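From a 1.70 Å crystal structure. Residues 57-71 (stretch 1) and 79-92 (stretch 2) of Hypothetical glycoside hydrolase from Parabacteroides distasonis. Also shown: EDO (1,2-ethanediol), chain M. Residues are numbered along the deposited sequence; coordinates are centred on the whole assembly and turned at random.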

# COMPACT_ATOMS: atom_id res chain seq x y z
N ILE A 57 4.52 -9.57 9.35
CA ILE A 57 5.36 -10.47 10.16
C ILE A 57 4.63 -11.79 10.20
O ILE A 57 3.45 -11.83 10.50
CB ILE A 57 5.60 -9.93 11.61
CG1 ILE A 57 6.39 -8.62 11.53
CG2 ILE A 57 6.36 -10.98 12.49
CD1 ILE A 57 6.54 -7.90 12.83
N TYR A 58 5.37 -12.86 9.91
CA TYR A 58 4.84 -14.22 9.94
C TYR A 58 5.97 -15.17 10.33
O TYR A 58 7.08 -15.06 9.79
CB TYR A 58 4.30 -14.59 8.56
CG TYR A 58 3.86 -16.03 8.46
CD1 TYR A 58 2.82 -16.50 9.24
CD2 TYR A 58 4.48 -16.92 7.59
CE1 TYR A 58 2.40 -17.80 9.17
CE2 TYR A 58 4.06 -18.23 7.51
CZ TYR A 58 3.02 -18.66 8.29
OH TYR A 58 2.64 -19.98 8.24
N ASP A 59 5.67 -16.10 11.23
CA ASP A 59 6.61 -17.14 11.64
C ASP A 59 7.98 -16.58 12.01
O ASP A 59 9.01 -17.08 11.56
CB ASP A 59 6.74 -18.23 10.54
CG ASP A 59 7.22 -19.56 11.09
OD1 ASP A 59 7.36 -19.72 12.31
OD2 ASP A 59 7.45 -20.49 10.28
N GLY A 60 7.96 -15.51 12.81
CA GLY A 60 9.18 -14.92 13.36
C GLY A 60 9.98 -14.01 12.43
O GLY A 60 11.00 -13.48 12.85
N LYS A 61 9.53 -13.84 11.18
CA LYS A 61 10.25 -13.07 10.19
C LYS A 61 9.43 -11.94 9.58
O LYS A 61 8.19 -11.98 9.55
CB LYS A 61 10.72 -13.96 9.04
CG LYS A 61 11.69 -15.07 9.51
CD LYS A 61 12.23 -15.88 8.37
CE LYS A 61 13.10 -17.03 8.85
NZ LYS A 61 13.77 -17.72 7.69
N ILE A 62 10.14 -10.96 9.04
CA ILE A 62 9.52 -9.97 8.18
C ILE A 62 9.23 -10.64 6.84
O ILE A 62 10.09 -11.34 6.33
CB ILE A 62 10.43 -8.75 7.96
CG1 ILE A 62 10.58 -7.98 9.27
CG2 ILE A 62 9.86 -7.83 6.87
CD1 ILE A 62 11.60 -6.84 9.21
N VAL A 63 8.02 -10.43 6.32
CA VAL A 63 7.67 -10.89 4.97
C VAL A 63 7.34 -9.66 4.15
O VAL A 63 6.52 -8.84 4.55
CB VAL A 63 6.49 -11.89 4.97
CG1 VAL A 63 6.03 -12.23 3.52
CG2 VAL A 63 6.88 -13.17 5.77
N VAL A 64 8.00 -9.52 3.01
CA VAL A 64 7.65 -8.49 2.05
C VAL A 64 7.05 -9.20 0.86
O VAL A 64 7.68 -10.10 0.29
CB VAL A 64 8.86 -7.67 1.64
CG1 VAL A 64 8.56 -6.84 0.36
CG2 VAL A 64 9.27 -6.75 2.81
N MSE A 65 5.85 -8.76 0.48
CA MSE A 65 5.22 -9.23 -0.75
C MSE A 65 5.26 -8.09 -1.76
O MSE A 65 4.48 -7.14 -1.70
CB MSE A 65 3.80 -9.75 -0.46
CG MSE A 65 3.83 -11.00 0.40
SE MSE A 65 2.09 -11.86 0.59
CE MSE A 65 1.62 -12.34 -1.21
N TYR A 66 6.23 -8.18 -2.65
CA TYR A 66 6.49 -7.08 -3.58
C TYR A 66 5.69 -7.21 -4.86
O TYR A 66 5.38 -8.32 -5.33
CB TYR A 66 7.98 -6.96 -3.87
CG TYR A 66 8.66 -8.23 -4.35
CD1 TYR A 66 9.17 -9.16 -3.44
CD2 TYR A 66 8.82 -8.49 -5.70
CE1 TYR A 66 9.83 -10.33 -3.88
CE2 TYR A 66 9.46 -9.63 -6.15
CZ TYR A 66 9.96 -10.57 -5.22
OH TYR A 66 10.62 -11.69 -5.64
N ARG A 67 5.33 -6.06 -5.43
CA ARG A 67 4.68 -6.03 -6.72
C ARG A 67 5.73 -6.29 -7.77
O ARG A 67 6.69 -5.54 -7.86
CB ARG A 67 4.01 -4.69 -6.98
CG ARG A 67 3.31 -4.62 -8.33
CD ARG A 67 2.70 -3.25 -8.58
NE ARG A 67 2.30 -3.06 -9.96
CZ ARG A 67 1.74 -1.95 -10.45
NH1 ARG A 67 1.47 -0.91 -9.66
NH2 ARG A 67 1.43 -1.88 -11.74
N ALA A 68 5.57 -7.36 -8.54
CA ALA A 68 6.53 -7.71 -9.58
C ALA A 68 5.85 -7.61 -10.93
O ALA A 68 4.74 -8.07 -11.10
CB ALA A 68 7.06 -9.13 -9.38
N GLU A 69 6.54 -7.01 -11.89
CA GLU A 69 6.03 -6.90 -13.24
C GLU A 69 6.92 -7.63 -14.22
O GLU A 69 8.15 -7.55 -14.15
CB GLU A 69 5.90 -5.44 -13.65
CG GLU A 69 4.67 -4.74 -13.08
CD GLU A 69 4.50 -3.32 -13.59
OE1 GLU A 69 5.54 -2.68 -13.92
OE2 GLU A 69 3.34 -2.85 -13.69
N ASP A 70 6.28 -8.36 -15.13
CA ASP A 70 6.98 -8.95 -16.26
C ASP A 70 7.21 -7.91 -17.37
O ASP A 70 6.84 -6.74 -17.24
CB ASP A 70 6.26 -10.21 -16.74
CG ASP A 70 4.85 -9.96 -17.25
OD1 ASP A 70 4.54 -8.86 -17.75
OD2 ASP A 70 4.07 -10.92 -17.20
N ASN A 71 7.88 -8.33 -18.44
CA ASN A 71 8.17 -7.45 -19.58
C ASN A 71 7.24 -7.72 -20.76
O ASN A 71 7.63 -7.57 -21.92
CB ASN A 71 9.65 -7.61 -19.98
CG ASN A 71 10.30 -6.31 -20.43
OD1 ASN A 71 10.05 -5.25 -19.87
ND2 ASN A 71 11.16 -6.39 -21.45
C1 EDO M . 16.02 -14.87 5.71
O1 EDO M . 14.71 -15.24 6.09
C2 EDO M . 16.87 -16.13 5.75
O2 EDO M . 16.85 -16.67 7.09
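Stretch 2, residues 79-92: RTSRLGYATSTDGI

The antiparallel pairing of the two stretches is interrupted at G84 and Y85, where the ring of Y66 packs against the backbone of stretch 2. G84 CA lies over one face of that ring, 3.9 Å from its centroid. A side chain at G84 would point toward stretch 1, and an ideal CB would clash with Y66 CZ at 2.3 Å. Water 1 joins the two sides here, donating to Y66 OH at 2.6 Å and accepting from Y85 N at 2.9 Å.

Stretch 2 is extended from R79 to S88 and forms two short strands, 81-83 and 86-88; the chain leaves the extended form at T89. Both strands run against strand 61-69, at 150° and 153°, with axes 4.6 Å apart at closest approach. Beyond the interruption, I62 pairs with S88 and V64 with A86. V64 N donates to A86 O at 2.8 Å, and A86 N returns a bond to V64 O at 2.9 Å. Before it, A68 pairs with R82: A68 N to R82 O is 2.7 Å and R82 N to A68 O is 3.0 Å. G84 N still reaches Y66 O at 2.9 Å.

V63, R67 and E69 share one face of the sheet with S81, L83 and T87. There R67 NE donates to S81 OG at 2.9 Å. The Y85 ring receives V63 CG1 over one face, 4.0 Å from the centroid. Selenomethionine M65 places CE 4.0 Å from L83 CB.

Charged pairs tie down the start of stretch 2. R79 NH1 forms a salt bridge with E69 OE1 at 2.9 Å, and R82 NH1 forms another with D70 OD2, also at 2.9 Å. T80 N donates to D70 OD1 at 3.3 Å. Near K61 and T87, a 1,2-ethanediol, probably from the crystallisation liquor, bridges the stretches: its O1 is hydrogen-bonded to K61 NZ at 3.1 Å and to T87 OG1 at 2.8 Å.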

# COMPACT_ATOMS: atom_id res chain seq x y z
N ARG A 79 1.49 -4.18 -18.38
CA ARG A 79 2.04 -5.55 -18.26
C ARG A 79 1.24 -6.34 -17.22
O ARG A 79 0.07 -6.04 -17.01
CB ARG A 79 3.54 -5.50 -17.98
CG ARG A 79 4.00 -4.67 -16.80
CD ARG A 79 4.37 -3.20 -17.18
NE ARG A 79 5.57 -3.22 -18.01
CZ ARG A 79 6.83 -3.17 -17.58
NH1 ARG A 79 7.14 -3.01 -16.28
NH2 ARG A 79 7.80 -3.26 -18.47
N THR A 80 1.81 -7.39 -16.63
CA THR A 80 1.10 -8.18 -15.63
C THR A 80 1.83 -8.08 -14.31
O THR A 80 3.04 -8.33 -14.24
CB THR A 80 0.95 -9.66 -16.03
OG1 THR A 80 0.30 -9.74 -17.31
CG2 THR A 80 0.13 -10.45 -14.98
N SER A 81 1.08 -7.74 -13.25
CA SER A 81 1.61 -7.66 -11.89
C SER A 81 1.25 -8.93 -11.13
O SER A 81 0.15 -9.46 -11.28
CB SER A 81 1.04 -6.45 -11.15
OG SER A 81 1.52 -5.22 -11.70
N ARG A 82 2.22 -9.43 -10.37
CA ARG A 82 2.09 -10.59 -9.51
C ARG A 82 2.86 -10.25 -8.22
O ARG A 82 3.71 -9.34 -8.22
CB ARG A 82 2.68 -11.84 -10.19
CG ARG A 82 1.99 -12.17 -11.51
CD ARG A 82 2.59 -13.40 -12.18
NE ARG A 82 1.98 -13.71 -13.46
CZ ARG A 82 2.35 -13.20 -14.64
NH1 ARG A 82 3.29 -12.28 -14.73
NH2 ARG A 82 1.74 -13.59 -15.75
N LEU A 83 2.56 -10.94 -7.12
CA LEU A 83 3.21 -10.65 -5.87
C LEU A 83 4.23 -11.71 -5.50
O LEU A 83 3.91 -12.90 -5.42
CB LEU A 83 2.18 -10.56 -4.74
CG LEU A 83 1.00 -9.63 -4.98
CD1 LEU A 83 0.14 -9.54 -3.75
CD2 LEU A 83 1.43 -8.21 -5.50
N GLY A 84 5.44 -11.24 -5.23
CA GLY A 84 6.52 -12.07 -4.73
C GLY A 84 6.41 -12.31 -3.25
O GLY A 84 5.53 -11.76 -2.57
N TYR A 85 7.26 -13.20 -2.73
CA TYR A 85 7.27 -13.54 -1.32
C TYR A 85 8.73 -13.57 -0.87
O TYR A 85 9.52 -14.40 -1.34
CB TYR A 85 6.62 -14.90 -1.10
CG TYR A 85 6.49 -15.33 0.34
CD1 TYR A 85 7.54 -15.98 0.99
CD2 TYR A 85 5.32 -15.10 1.06
CE1 TYR A 85 7.41 -16.39 2.33
CE2 TYR A 85 5.20 -15.49 2.39
CZ TYR A 85 6.24 -16.13 3.02
OH TYR A 85 6.13 -16.53 4.35
N ALA A 86 9.10 -12.66 0.02
CA ALA A 86 10.48 -12.53 0.46
C ALA A 86 10.52 -12.43 1.98
O ALA A 86 9.71 -11.69 2.56
CB ALA A 86 11.11 -11.29 -0.15
N THR A 87 11.45 -13.14 2.62
CA THR A 87 11.54 -13.13 4.07
C THR A 87 12.88 -12.55 4.55
O THR A 87 13.90 -12.63 3.86
CB THR A 87 11.41 -14.52 4.70
OG1 THR A 87 12.56 -15.31 4.37
CG2 THR A 87 10.15 -15.23 4.22
N SER A 88 12.87 -12.00 5.77
CA SER A 88 14.10 -11.42 6.32
C SER A 88 14.08 -11.48 7.84
O SER A 88 13.01 -11.42 8.45
CB SER A 88 14.23 -9.94 5.90
OG SER A 88 15.41 -9.38 6.44
N THR A 89 15.26 -11.61 8.43
CA THR A 89 15.39 -11.54 9.89
C THR A 89 16.05 -10.26 10.35
O THR A 89 16.17 -10.04 11.56
CB THR A 89 16.15 -12.74 10.47
OG1 THR A 89 17.46 -12.82 9.89
CG2 THR A 89 15.38 -14.02 10.20
N ASP A 90 16.51 -9.43 9.41
CA ASP A 90 17.14 -8.15 9.75
C ASP A 90 16.46 -6.95 9.07
O ASP A 90 16.85 -5.80 9.30
CB ASP A 90 18.66 -8.17 9.49
CG ASP A 90 19.05 -8.28 8.01
OD1 ASP A 90 18.18 -8.25 7.09
OD2 ASP A 90 20.28 -8.41 7.76
N GLY A 91 15.44 -7.21 8.24
CA GLY A 91 14.72 -6.15 7.54
C GLY A 91 15.38 -5.62 6.29
O GLY A 91 14.81 -4.76 5.61
N ILE A 92 16.58 -6.12 5.97
CA ILE A 92 17.42 -5.57 4.91
C ILE A 92 17.76 -6.60 3.86
O ILE A 92 17.61 -6.34 2.68
CB ILE A 92 18.72 -4.99 5.49
CG1 ILE A 92 18.42 -3.72 6.28
CG2 ILE A 92 19.77 -4.75 4.40
CD1 ILE A 92 19.58 -3.30 7.19
O HOH W 1 9.53 -13.72 -4.38
O HOH W 2 1.30 -3.17 -15.54
O HOH W 3 1.82 -11.86 -18.16